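Side-chain contacts in eukaryotic translation initiation factor 2D (Homo sapiens, PDB 5W2F), which delivers initiator tRNA to the P-site of the eukaryotic ribosome without GTP, the chain here being its C-terminal part: residues A[39-44]-A[53-58]; A[115-118]-A[124-127]; A[140-145]-A[166-171]; A[180-185]-A[191-196]. All coordinates share one frame; numbering follows the deposited sequence.

Contact 1 of 4, residues A[39-44]-A[53-58]; sequences NYAKKN and NLVRLD
The Y40 ring meets D58 at its edge, where the carboxylate carbon CG of D58 lies in the ring plane beside the edge formed by CE1 and the hydroxyl, and carries an amide on one face: N44 ND2 sits over the ring centre, 3.3 Å above the plane. Ring and carboxylate are turned 67° against each other. Y40 OH donates to D58 OD2 over 2.6 Å, a short bond that uses the syn lone pair of that oxygen, on the side of OD1. Tyrosine suits this place because its apolar ring spans the distance from the helix to D58 and brings its one polar atom exactly to the acceptor. With CG anti to the backbone N (chi1 -178°), the ring leaves the helix in the direction of D58.

The contact lies in the SWIB/MDM2 part of the chain, between the last turn of helix 30-43 and the short strand 54-56 with D58, two residues further on, which N-caps helix 59-65. D58 OD1 accepts from L61 N, so each carboxylate oxygen has its own task, and the cap probably also steadies the carboxylate that accepts the tyrosine hydrogen bond. N44, just past the helix, folds back so that its ND2 bonds Y40 O at 2.9 Å, an oxygen that N44 N reaches from the opposite face of the carbonyl plane. Beside these polar groups, A41 CB touches V55 CG1 at 4.0 Å; a methyl and a branched strand residue suit this buried place, and W79 of helix 79-89 packs on both.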
loop_
_atom_site.group_PDB
_atom_site.type_symbol
_atom_site.label_atom_id
_atom_site.label_comp_id
_atom_site.label_asym_id
_atom_site.label_seq_id
_atom_site.Cartn_x
_atom_site.Cartn_y
_atom_site.Cartn_z
ATOM N N ASN A 39 -18.706 -16.857 -0.284
ATOM C CA ASN A 39 -19.189 -17.799 -1.291
ATOM C C ASN A 39 -18.462 -19.136 -1.239
ATOM O O ASN A 39 -19.090 -20.193 -1.412
ATOM C CB ASN A 39 -19.088 -17.213 -2.688
ATOM C CG ASN A 39 -20.106 -16.127 -2.940
ATOM O OD1 ASN A 39 -21.099 -16.012 -2.231
ATOM N ND2 ASN A 39 -19.857 -15.316 -3.956
ATOM N N TYR A 40 -17.158 -19.102 -0.966
ATOM C CA TYR A 40 -16.389 -20.334 -0.846
ATOM C C TYR A 40 -16.963 -21.193 0.290
ATOM O O TYR A 40 -17.204 -22.405 0.127
ATOM C CB TYR A 40 -14.891 -20.031 -0.639
ATOM C CG TYR A 40 -14.059 -21.282 -0.548
ATOM C CD1 TYR A 40 -13.886 -21.960 0.669
ATOM C CD2 TYR A 40 -13.431 -21.790 -1.675
ATOM C CE1 TYR A 40 -13.139 -23.129 0.738
ATOM C CE2 TYR A 40 -12.681 -22.948 -1.617
ATOM C CZ TYR A 40 -12.543 -23.620 -0.416
ATOM O OH TYR A 40 -11.806 -24.774 -0.399
ATOM N N ALA A 41 -17.207 -20.572 1.438
ATOM C CA ALA A 41 -17.736 -21.317 2.572
ATOM C C ALA A 41 -19.108 -21.910 2.279
ATOM O O ALA A 41 -19.381 -23.066 2.622
ATOM C CB ALA A 41 -17.793 -20.431 3.801
ATOM N N LYS A 42 -19.964 -21.131 1.629
ATOM C CA LYS A 42 -21.315 -21.587 1.327
ATOM C C LYS A 42 -21.290 -22.711 0.277
ATOM O O LYS A 42 -21.939 -23.768 0.456
ATOM C CB LYS A 42 -22.189 -20.408 0.887
ATOM C CG LYS A 42 -22.512 -19.458 2.037
ATOM C CD LYS A 42 -23.098 -18.121 1.608
ATOM C CE LYS A 42 -24.496 -18.203 1.081
ATOM N NZ LYS A 42 -24.955 -16.822 0.737
ATOM N N LYS A 43 -20.520 -22.500 -0.793
ATOM C CA LYS A 43 -20.411 -23.481 -1.883
ATOM C C LYS A 43 -19.863 -24.826 -1.411
ATOM O O LYS A 43 -20.258 -25.877 -1.928
ATOM C CB LYS A 43 -19.529 -22.926 -3.028
ATOM C CG LYS A 43 -19.342 -23.863 -4.217
ATOM C CD LYS A 43 -18.303 -23.349 -5.203
ATOM C CE LYS A 43 -17.771 -24.479 -6.076
ATOM N NZ LYS A 43 -18.859 -25.198 -6.794
ATOM N N ASN A 44 -18.960 -24.803 -0.429
ATOM C CA ASN A 44 -18.307 -26.026 0.047
ATOM C C ASN A 44 -18.919 -26.599 1.331
ATOM O O ASN A 44 -18.348 -27.497 1.943
ATOM C CB ASN A 44 -16.801 -25.775 0.182
ATOM C CG ASN A 44 -16.142 -25.573 -1.169
ATOM O OD1 ASN A 44 -16.000 -26.519 -1.945
ATOM N ND2 ASN A 44 -15.797 -24.332 -1.482
ATOM N N ASN A 53 -22.901 -18.925 13.081
ATOM C CA ASN A 53 -21.841 -17.911 13.181
ATOM C C ASN A 53 -20.448 -18.470 12.855
ATOM O O ASN A 53 -19.509 -17.685 12.706
ATOM C CB ASN A 53 -21.777 -17.262 14.574
ATOM C CG ASN A 53 -22.680 -16.052 14.738
ATOM O OD1 ASN A 53 -23.240 -15.515 13.765
ATOM N ND2 ASN A 53 -22.778 -15.570 15.969
ATOM N N LEU A 54 -20.303 -19.798 12.774
ATOM C CA LEU A 54 -18.991 -20.437 12.631
ATOM C C LEU A 54 -18.840 -21.134 11.303
ATOM O O LEU A 54 -19.790 -21.711 10.785
ATOM C CB LEU A 54 -18.802 -21.467 13.739
ATOM C CG LEU A 54 -18.897 -20.923 15.159
ATOM C CD1 LEU A 54 -18.718 -22.062 16.128
ATOM C CD2 LEU A 54 -17.875 -19.835 15.450
ATOM N N VAL A 55 -17.613 -21.120 10.805
ATOM C CA VAL A 55 -17.222 -21.817 9.590
ATOM C C VAL A 55 -16.188 -22.877 9.946
ATOM O O VAL A 55 -15.206 -22.585 10.634
ATOM C CB VAL A 55 -16.649 -20.824 8.554
ATOM C CG1 VAL A 55 -16.181 -21.569 7.301
ATOM C CG2 VAL A 55 -17.706 -19.775 8.200
ATOM N N ARG A 56 -16.425 -24.109 9.481
ATOM C CA ARG A 56 -15.489 -25.209 9.652
ATOM C C ARG A 56 -14.491 -25.136 8.499
ATOM O O ARG A 56 -14.857 -25.293 7.348
ATOM C CB ARG A 56 -16.210 -26.553 9.633
ATOM C CG ARG A 56 -17.262 -26.725 10.718
ATOM C CD ARG A 56 -18.076 -28.010 10.527
ATOM N NE ARG A 56 -19.208 -27.828 9.597
ATOM C CZ ARG A 56 -19.262 -28.197 8.307
ATOM N NH1 ARG A 56 -18.251 -28.842 7.697
ATOM N NH2 ARG A 56 -20.384 -27.938 7.613
ATOM N N LEU A 57 -13.225 -24.951 8.812
ATOM C CA LEU A 57 -12.223 -24.807 7.788
ATOM C C LEU A 57 -11.919 -26.166 7.135
ATOM O O LEU A 57 -11.695 -27.165 7.806
ATOM C CB LEU A 57 -10.955 -24.167 8.331
ATOM C CG LEU A 57 -10.942 -22.639 8.552
ATOM C CD1 LEU A 57 -11.999 -22.089 9.464
ATOM C CD2 LEU A 57 -9.552 -22.252 9.023
ATOM N N ASP A 58 -11.916 -26.174 5.808
ATOM C CA ASP A 58 -11.549 -27.344 5.028
ATOM C C ASP A 58 -10.029 -27.353 4.843
ATOM O O ASP A 58 -9.333 -26.428 5.311
ATOM C CB ASP A 58 -12.333 -27.354 3.705
ATOM C CG ASP A 58 -11.935 -26.244 2.744
ATOM O OD1 ASP A 58 -11.286 -25.265 3.151
ATOM O OD2 ASP A 58 -12.315 -26.357 1.563
#

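Contact 2 of 4, residues A[115-118]-A[124-127]; sequences ITLA and KKVT. With FMT (formic acid), chain D.
Strand segments 115-118 and 124-127 run antiparallel, their axes 4.7 Å apart at closest approach and 170° from one another. A118 and V126 form a hydrogen-bonded pair, with A118 N to V126 O at 2.9 Å and V126 N to A118 O at 2.8 Å, while L117 and T127 make the adjoining non-hydrogen-bonded pair. This is the hairpin of strands 113-121 and 124-130 in the SUI1 domain. On the face of L117 and T127, I115 CG2 lies alongside T127 CG2 at 3.8 Å, and L117 CD2 comes within 3.5 Å of T127 OG1. With OG1 beside the backbone N (chi1 -55°), where it bonds G172 O and Q174 N, CG2 of T127 stands anti to that N and meets I115. On the other face A118 CB meets V126 CG2 at 4.0 Å; the beta-branched valine suits a strand, and the small alanine packs against its methyl. K125 runs its aliphatic part past L117 and bends at chi3; its NZ bonds O2 of a bound formic acid at 2.8 Å, and N173 ND2 also bonds this molecule. Probably from the crystallisation liquor, it may be formate here, consistent with lysine and amide holding a small anion.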
loop_
_atom_site.group_PDB
_atom_site.type_symbol
_atom_site.label_atom_id
_atom_site.label_comp_id
_atom_site.label_asym_id
_atom_site.label_seq_id
_atom_site.Cartn_x
_atom_site.Cartn_y
_atom_site.Cartn_z
ATOM N N ILE A 115 9.065 14.364 3.621
ATOM C CA ILE A 115 9.725 15.618 3.258
ATOM C C ILE A 115 10.429 16.142 4.490
ATOM O O ILE A 115 9.772 16.398 5.499
ATOM C CB ILE A 115 8.738 16.685 2.778
ATOM C CG1 ILE A 115 7.866 16.184 1.635
ATOM C CG2 ILE A 115 9.470 17.962 2.401
ATOM C CD1 ILE A 115 6.571 16.924 1.541
ATOM N N THR A 116 11.749 16.263 4.422
ATOM C CA THR A 116 12.524 16.609 5.573
ATOM C C THR A 116 13.535 17.716 5.257
ATOM O O THR A 116 14.188 17.674 4.216
ATOM C CB THR A 116 13.218 15.326 6.031
ATOM O OG1 THR A 116 12.221 14.285 6.186
ATOM C CG2 THR A 116 13.988 15.559 7.295
ATOM N N LEU A 117 13.673 18.649 6.186
ATOM C CA LEU A 117 14.717 19.664 6.137
ATOM C C LEU A 117 15.928 19.103 6.838
ATOM O O LEU A 117 15.805 18.468 7.882
ATOM C CB LEU A 117 14.232 20.942 6.823
ATOM C CG LEU A 117 13.132 21.635 6.045
ATOM C CD1 LEU A 117 12.426 22.672 6.914
ATOM C CD2 LEU A 117 13.677 22.278 4.773
ATOM N N ALA A 118 17.096 19.348 6.257
ATOM C CA ALA A 118 18.349 18.850 6.796
ATOM C C ALA A 118 19.450 19.851 6.555
ATOM O O ALA A 118 19.295 20.789 5.772
ATOM C CB ALA A 118 18.714 17.521 6.154
ATOM N N LYS A 124 23.871 25.412 5.548
ATOM C CA LYS A 124 23.192 25.145 4.262
ATOM C C LYS A 124 22.082 24.115 4.429
ATOM O O LYS A 124 22.320 22.911 4.561
ATOM C CB LYS A 124 24.166 24.666 3.183
ATOM C CG LYS A 124 25.263 25.663 2.835
ATOM C CD LYS A 124 24.722 27.016 2.383
ATOM C CE LYS A 124 25.835 27.930 1.903
ATOM N NZ LYS A 124 25.344 29.327 1.763
ATOM N N LYS A 125 20.856 24.606 4.367
ATOM C CA LYS A 125 19.682 23.785 4.540
ATOM C C LYS A 125 19.332 23.191 3.195
ATOM O O LYS A 125 19.533 23.814 2.152
ATOM C CB LYS A 125 18.565 24.683 5.055
ATOM C CG LYS A 125 17.339 24.016 5.596
ATOM C CD LYS A 125 16.462 25.014 6.364
ATOM C CE LYS A 125 16.717 25.030 7.864
ATOM N NZ LYS A 125 15.780 25.973 8.555
ATOM N N VAL A 126 18.853 21.958 3.235
ATOM C CA VAL A 126 18.328 21.265 2.074
ATOM C C VAL A 126 17.010 20.593 2.418
ATOM O O VAL A 126 16.711 20.350 3.584
ATOM C CB VAL A 126 19.304 20.207 1.528
ATOM C CG1 VAL A 126 20.570 20.889 1.028
ATOM C CG2 VAL A 126 19.586 19.103 2.550
ATOM N N THR A 127 16.235 20.324 1.380
ATOM C CA THR A 127 14.947 19.637 1.477
ATOM C C THR A 127 15.094 18.279 0.817
ATOM O O THR A 127 15.581 18.187 -0.318
ATOM C CB THR A 127 13.849 20.464 0.795
ATOM O OG1 THR A 127 13.830 21.777 1.355
ATOM C CG2 THR A 127 12.490 19.845 0.971
HETATM C C FMT D . 15.580 28.877 6.628
HETATM O O1 FMT D . 14.720 28.108 6.266
HETATM O O2 FMT D . 16.193 28.589 7.761
#

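Contact 3 of 4, residues A[140-145]-A[166-171]; sequences YSVAAI and LQVQIQ
L166 opens the strand against Y140 of the helix: L166 CD1 approaches CE2 of the ring at 4.0 Å, and the two side chains cross at a slant rather than stacking. Y140 is well placed for this although its first bond leads off from the strand. Its CG stands beside the backbone N, chi1 -75°, and from there the ring swings back over the strand end, where V156 of the neighbouring strand 154-158 touches it too. Q167 follows with its side chain turned to the other face of the sheet. V168 then returns to the helix and is the heart of the contact. Its two methyls divide the work: CG1, anti to the backbone N at chi1 176°, rests on A143 CB at 4.0 Å, while CG2 faces V142 CG1 more loosely at 4.4 Å. The small A143 is consistent with the close approach, 8.5 Å between the axes of 140-145 and 166-171, which lie 10° from parallel. Q169 points back to the other face, where its OE1 accepts from R120 NH2.

Apolar residues thus alternate with glutamines along a strand that has helix 139-150 on one side. The contact has no polar bond of its own: among the buried V142, A143 and V168 its hold depends on the fit of shapes and on exclusion of water, while the Y140-L166 pair lies at the rim.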
loop_
_atom_site.group_PDB
_atom_site.type_symbol
_atom_site.label_atom_id
_atom_site.label_comp_id
_atom_site.label_asym_id
_atom_site.label_seq_id
_atom_site.Cartn_x
_atom_site.Cartn_y
_atom_site.Cartn_z
ATOM N N TYR A 140 13.243 11.975 -11.113
ATOM C CA TYR A 140 13.922 12.871 -12.060
ATOM C C TYR A 140 12.969 13.960 -12.580
ATOM O O TYR A 140 13.366 15.116 -12.780
ATOM C CB TYR A 140 14.624 12.074 -13.183
ATOM C CG TYR A 140 15.908 11.411 -12.679
ATOM C CD1 TYR A 140 17.068 12.129 -12.605
ATOM C CD2 TYR A 140 15.939 10.081 -12.230
ATOM C CE1 TYR A 140 18.235 11.574 -12.113
ATOM C CE2 TYR A 140 17.125 9.512 -11.734
ATOM C CZ TYR A 140 18.269 10.273 -11.685
ATOM O OH TYR A 140 19.480 9.774 -11.201
ATOM N N SER A 141 11.720 13.584 -12.824
ATOM C CA SER A 141 10.703 14.547 -13.233
ATOM C C SER A 141 10.385 15.552 -12.129
ATOM O O SER A 141 10.361 16.771 -12.339
ATOM C CB SER A 141 9.432 13.834 -13.632
ATOM O OG SER A 141 8.437 14.765 -13.944
ATOM N N VAL A 142 10.170 15.034 -10.934
ATOM C CA VAL A 142 9.929 15.902 -9.781
ATOM C C VAL A 142 11.107 16.860 -9.552
ATOM O O VAL A 142 10.901 18.060 -9.317
ATOM C CB VAL A 142 9.624 15.077 -8.524
ATOM C CG1 VAL A 142 9.575 15.966 -7.297
ATOM C CG2 VAL A 142 8.311 14.315 -8.687
ATOM N N ALA A 143 12.329 16.345 -9.676
ATOM C CA ALA A 143 13.517 17.186 -9.531
ATOM C C ALA A 143 13.573 18.322 -10.540
ATOM O O ALA A 143 13.916 19.449 -10.179
ATOM C CB ALA A 143 14.785 16.359 -9.567
ATOM N N ALA A 144 13.174 18.039 -11.773
ATOM C CA ALA A 144 13.159 19.058 -12.828
ATOM C C ALA A 144 12.079 20.116 -12.584
ATOM O O ALA A 144 12.328 21.319 -12.691
ATOM C CB ALA A 144 13.019 18.431 -14.213
ATOM N N ILE A 145 10.890 19.670 -12.218
ATOM C CA ILE A 145 9.800 20.577 -11.898
ATOM C C ILE A 145 10.187 21.501 -10.728
ATOM O O ILE A 145 9.981 22.721 -10.786
ATOM C CB ILE A 145 8.515 19.794 -11.548
ATOM C CG1 ILE A 145 7.949 19.084 -12.785
ATOM C CG2 ILE A 145 7.477 20.718 -10.927
ATOM C CD1 ILE A 145 6.945 18.003 -12.447
ATOM N N LEU A 166 14.957 6.088 -4.710
ATOM C CA LEU A 166 15.642 7.340 -4.963
ATOM C C LEU A 166 14.943 8.447 -4.208
ATOM O O LEU A 166 13.724 8.409 -4.003
ATOM C CB LEU A 166 15.583 7.668 -6.440
ATOM C CG LEU A 166 16.258 6.647 -7.364
ATOM C CD1 LEU A 166 15.948 7.032 -8.793
ATOM C CD2 LEU A 166 17.738 6.592 -7.093
ATOM N N GLN A 167 15.725 9.435 -3.824
ATOM C CA GLN A 167 15.189 10.634 -3.196
ATOM C C GLN A 167 15.605 11.867 -3.997
ATOM O O GLN A 167 16.603 11.856 -4.737
ATOM C CB GLN A 167 15.675 10.766 -1.751
ATOM C CG GLN A 167 17.179 10.893 -1.602
ATOM C CD GLN A 167 17.574 10.917 -0.153
ATOM O OE1 GLN A 167 16.851 10.413 0.701
ATOM N NE2 GLN A 167 18.728 11.436 0.123
ATOM N N VAL A 168 14.811 12.919 -3.872
ATOM C CA VAL A 168 15.118 14.209 -4.442
ATOM C C VAL A 168 15.639 15.113 -3.338
ATOM O O VAL A 168 15.041 15.198 -2.273
ATOM C CB VAL A 168 13.882 14.832 -5.092
ATOM C CG1 VAL A 168 14.158 16.231 -5.618
ATOM C CG2 VAL A 168 13.345 13.922 -6.186
ATOM N N GLN A 169 16.741 15.799 -3.615
ATOM C CA GLN A 169 17.239 16.852 -2.753
ATOM C C GLN A 169 17.120 18.177 -3.463
ATOM O O GLN A 169 17.495 18.285 -4.645
ATOM C CB GLN A 169 18.668 16.558 -2.377
ATOM C CG GLN A 169 18.786 15.366 -1.461
ATOM C CD GLN A 169 20.187 15.215 -0.889
ATOM O OE1 GLN A 169 21.178 15.547 -1.556
ATOM N NE2 GLN A 169 20.283 14.707 0.347
ATOM N N ILE A 170 16.644 19.182 -2.743
ATOM C CA ILE A 170 16.567 20.529 -3.280
ATOM C C ILE A 170 17.319 21.464 -2.331
ATOM O O ILE A 170 17.123 21.398 -1.130
ATOM C CB ILE A 170 15.116 21.040 -3.437
ATOM C CG1 ILE A 170 14.199 19.970 -4.052
ATOM C CG2 ILE A 170 15.113 22.336 -4.251
ATOM C CD1 ILE A 170 13.434 19.157 -2.998
ATOM N N GLN A 171 18.187 22.317 -2.880
ATOM C CA GLN A 171 18.871 23.293 -2.037
ATOM C C GLN A 171 17.842 24.233 -1.395
ATOM O O GLN A 171 16.864 24.642 -2.027
ATOM C CB GLN A 171 19.874 24.087 -2.871
ATOM C CG GLN A 171 21.076 23.283 -3.309
ATOM C CD GLN A 171 21.910 22.740 -2.157
ATOM O OE1 GLN A 171 22.297 21.565 -2.157
ATOM N NE2 GLN A 171 22.198 23.589 -1.178
#

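Contact 4 of 4, residues A[180-185]-A[191-196]; sequences WLLLEE and KHIQGL
W180 O is gripped twice, by E184 N at 2.9 Å and by E185 N at 3.0 Å, in the wider pi-type turn that ends the helix and places L182 facing I193, with the end of L183 beside it. The turn also brings E185 CG over one face of the W180 ring, 3.1 Å above the plane and offset toward its rim; R149 makes a cation-pi contact with this tryptophan.

Across the contact all is apolar. I193 CD1 touches both leucines, 3.9 Å from L182 CB and 3.5 Å from L183 CD2, the latter closer than ordinary van der Waals contact, a tight fit. Helix 175-185 of the SUI1 domain packs here against strand 193-194, which runs parallel to strand 113-121 at the mixed sheet's edge; I115 of that neighbour touches L182, I193 and L196. Beta-branched isoleucine suits a strand; here CG1, beside the backbone N (chi1 -54°), carries CD1 to the helix. L183 sends its other methyl to L196, the two side chains meeting tip to tip with CD1 to CD1 at 3.8 Å. Between I193 and L196 the chain turns at G195, where at phi 110° a CB would jam against the carbonyl O of Q194.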
loop_
_atom_site.group_PDB
_atom_site.type_symbol
_atom_site.label_atom_id
_atom_site.label_comp_id
_atom_site.label_asym_id
_atom_site.label_seq_id
_atom_site.Cartn_x
_atom_site.Cartn_y
_atom_site.Cartn_z
ATOM N N TRP A 180 2.556 22.357 -2.591
ATOM C CA TRP A 180 1.904 22.663 -3.859
ATOM C C TRP A 180 1.930 21.457 -4.802
ATOM O O TRP A 180 0.905 21.039 -5.341
ATOM C CB TRP A 180 2.568 23.875 -4.512
ATOM C CG TRP A 180 2.262 23.988 -5.965
ATOM C CD1 TRP A 180 1.096 24.415 -6.520
ATOM C CD2 TRP A 180 3.104 23.576 -7.060
ATOM N NE1 TRP A 180 1.163 24.328 -7.889
ATOM C CE2 TRP A 180 2.388 23.826 -8.247
ATOM C CE3 TRP A 180 4.400 23.060 -7.147
ATOM C CZ2 TRP A 180 2.921 23.561 -9.510
ATOM C CZ3 TRP A 180 4.923 22.768 -8.412
ATOM C CH2 TRP A 180 4.182 23.030 -9.570
ATOM N N LEU A 181 3.115 20.925 -5.021
ATOM C CA LEU A 181 3.286 19.888 -6.024
ATOM C C LEU A 181 2.468 18.656 -5.680
ATOM O O LEU A 181 1.743 18.119 -6.529
ATOM C CB LEU A 181 4.768 19.523 -6.176
ATOM C CG LEU A 181 5.092 18.487 -7.272
ATOM C CD1 LEU A 181 4.640 18.989 -8.637
ATOM C CD2 LEU A 181 6.566 18.105 -7.316
ATOM N N LEU A 182 2.581 18.195 -4.442
ATOM C CA LEU A 182 1.968 16.941 -4.051
ATOM C C LEU A 182 0.473 17.060 -3.785
ATOM O O LEU A 182 -0.281 16.181 -4.187
ATOM C CB LEU A 182 2.679 16.355 -2.831
ATOM C CG LEU A 182 4.155 16.072 -3.026
ATOM C CD1 LEU A 182 4.783 15.565 -1.729
ATOM C CD2 LEU A 182 4.454 15.103 -4.170
ATOM N N LEU A 183 0.048 18.114 -3.090
ATOM C CA LEU A 183 -1.367 18.258 -2.731
ATOM C C LEU A 183 -2.189 18.892 -3.827
ATOM O O LEU A 183 -3.329 18.522 -4.021
ATOM C CB LEU A 183 -1.532 19.113 -1.468
ATOM C CG LEU A 183 -0.827 18.600 -0.211
ATOM C CD1 LEU A 183 -1.031 19.591 0.925
ATOM C CD2 LEU A 183 -1.375 17.251 0.204
ATOM N N GLU A 184 -1.636 19.882 -4.515
ATOM C CA GLU A 184 -2.413 20.625 -5.503
ATOM C C GLU A 184 -2.241 20.017 -6.888
ATOM O O GLU A 184 -3.224 19.637 -7.527
ATOM C CB GLU A 184 -2.054 22.103 -5.480
ATOM C CG GLU A 184 -2.384 22.815 -4.185
ATOM C CD GLU A 184 -2.007 24.302 -4.233
ATOM O OE1 GLU A 184 -2.305 24.982 -5.247
ATOM O OE2 GLU A 184 -1.389 24.797 -3.260
ATOM N N GLU A 185 -1.004 19.869 -7.342
ATOM C CA GLU A 185 -0.784 19.344 -8.688
ATOM C C GLU A 185 -1.094 17.862 -8.829
ATOM O O GLU A 185 -1.778 17.474 -9.775
ATOM C CB GLU A 185 0.633 19.615 -9.130
ATOM C CG GLU A 185 0.887 21.074 -9.335
ATOM C CD GLU A 185 -0.058 21.676 -10.373
ATOM O OE1 GLU A 185 -0.130 21.144 -11.497
ATOM O OE2 GLU A 185 -0.765 22.649 -10.040
ATOM N N LYS A 191 -2.931 12.870 4.405
ATOM C CA LYS A 191 -2.633 11.910 5.465
ATOM C C LYS A 191 -1.457 10.998 5.119
ATOM O O LYS A 191 -0.936 10.307 5.992
ATOM C CB LYS A 191 -3.870 11.081 5.820
ATOM C CG LYS A 191 -4.302 10.062 4.802
ATOM C CD LYS A 191 -5.507 9.273 5.300
ATOM C CE LYS A 191 -6.139 8.452 4.201
ATOM N NZ LYS A 191 -7.414 7.825 4.656
ATOM N N HIS A 192 -1.062 10.980 3.840
ATOM C CA HIS A 192 0.042 10.141 3.400
ATOM C C HIS A 192 1.307 10.910 3.095
ATOM O O HIS A 192 2.238 10.364 2.500
ATOM C CB HIS A 192 -0.389 9.302 2.190
ATOM C CG HIS A 192 -1.385 8.249 2.543
ATOM N ND1 HIS A 192 -1.166 7.357 3.570
ATOM C CD2 HIS A 192 -2.602 7.952 2.034
ATOM C CE1 HIS A 192 -2.204 6.546 3.670
ATOM N NE2 HIS A 192 -3.091 6.891 2.751
ATOM N N ILE A 193 1.368 12.154 3.561
ATOM C CA ILE A 193 2.566 12.993 3.409
ATOM C C ILE A 193 3.010 13.448 4.788
ATOM O O ILE A 193 2.189 13.944 5.567
ATOM C CB ILE A 193 2.287 14.191 2.508
ATOM C CG1 ILE A 193 1.716 13.704 1.165
ATOM C CG2 ILE A 193 3.544 15.046 2.331
ATOM C CD1 ILE A 193 1.094 14.780 0.356
ATOM N N GLN A 194 4.293 13.257 5.072
ATOM C CA GLN A 194 4.908 13.696 6.336
ATOM C C GLN A 194 5.902 14.790 6.073
ATOM O O GLN A 194 6.679 14.704 5.140
ATOM C CB GLN A 194 5.598 12.508 7.050
ATOM C CG GLN A 194 4.557 11.513 7.546
ATOM C CD GLN A 194 5.132 10.365 8.361
ATOM O OE1 GLN A 194 4.488 9.916 9.308
ATOM N NE2 GLN A 194 6.332 9.885 8.008
ATOM N N GLY A 195 5.866 15.793 6.921
ATOM C CA GLY A 195 6.834 16.892 6.915
ATOM C C GLY A 195 6.291 18.237 6.464
ATOM O O GLY A 195 6.972 19.262 6.653
ATOM N N LEU A 196 5.079 18.270 5.913
ATOM C CA LEU A 196 4.545 19.549 5.449
ATOM C C LEU A 196 4.318 20.510 6.592
ATOM O O LEU A 196 4.328 21.747 6.392
ATOM C CB LEU A 196 3.255 19.376 4.655
ATOM C CG LEU A 196 3.412 18.641 3.338
ATOM C CD1 LEU A 196 2.051 18.322 2.760
ATOM C CD2 LEU A 196 4.263 19.457 2.370
#

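How the contacts relate
Contact 1 stands apart, on the other side of the chain's centre from the rest and about 44 to 54 Å from them between centres; it is buried, yet it combines a tyrosine-carboxylate bond with apolar packing. Contacts 2, 3 and 4 share the mixed sheet of the SUI1 region. Contact 2 is its hairpin, held by backbone bonds and partly exposed, at T116 and K125, and it joins contact 3 through T127 O and I170 N, and contact 4 through I115 and Q194. Contacts 3 and 4 set two helices on one face of that sheet by apolar packing alone, and V142 and L181 link those helices. Contact 3 is the more buried of the two.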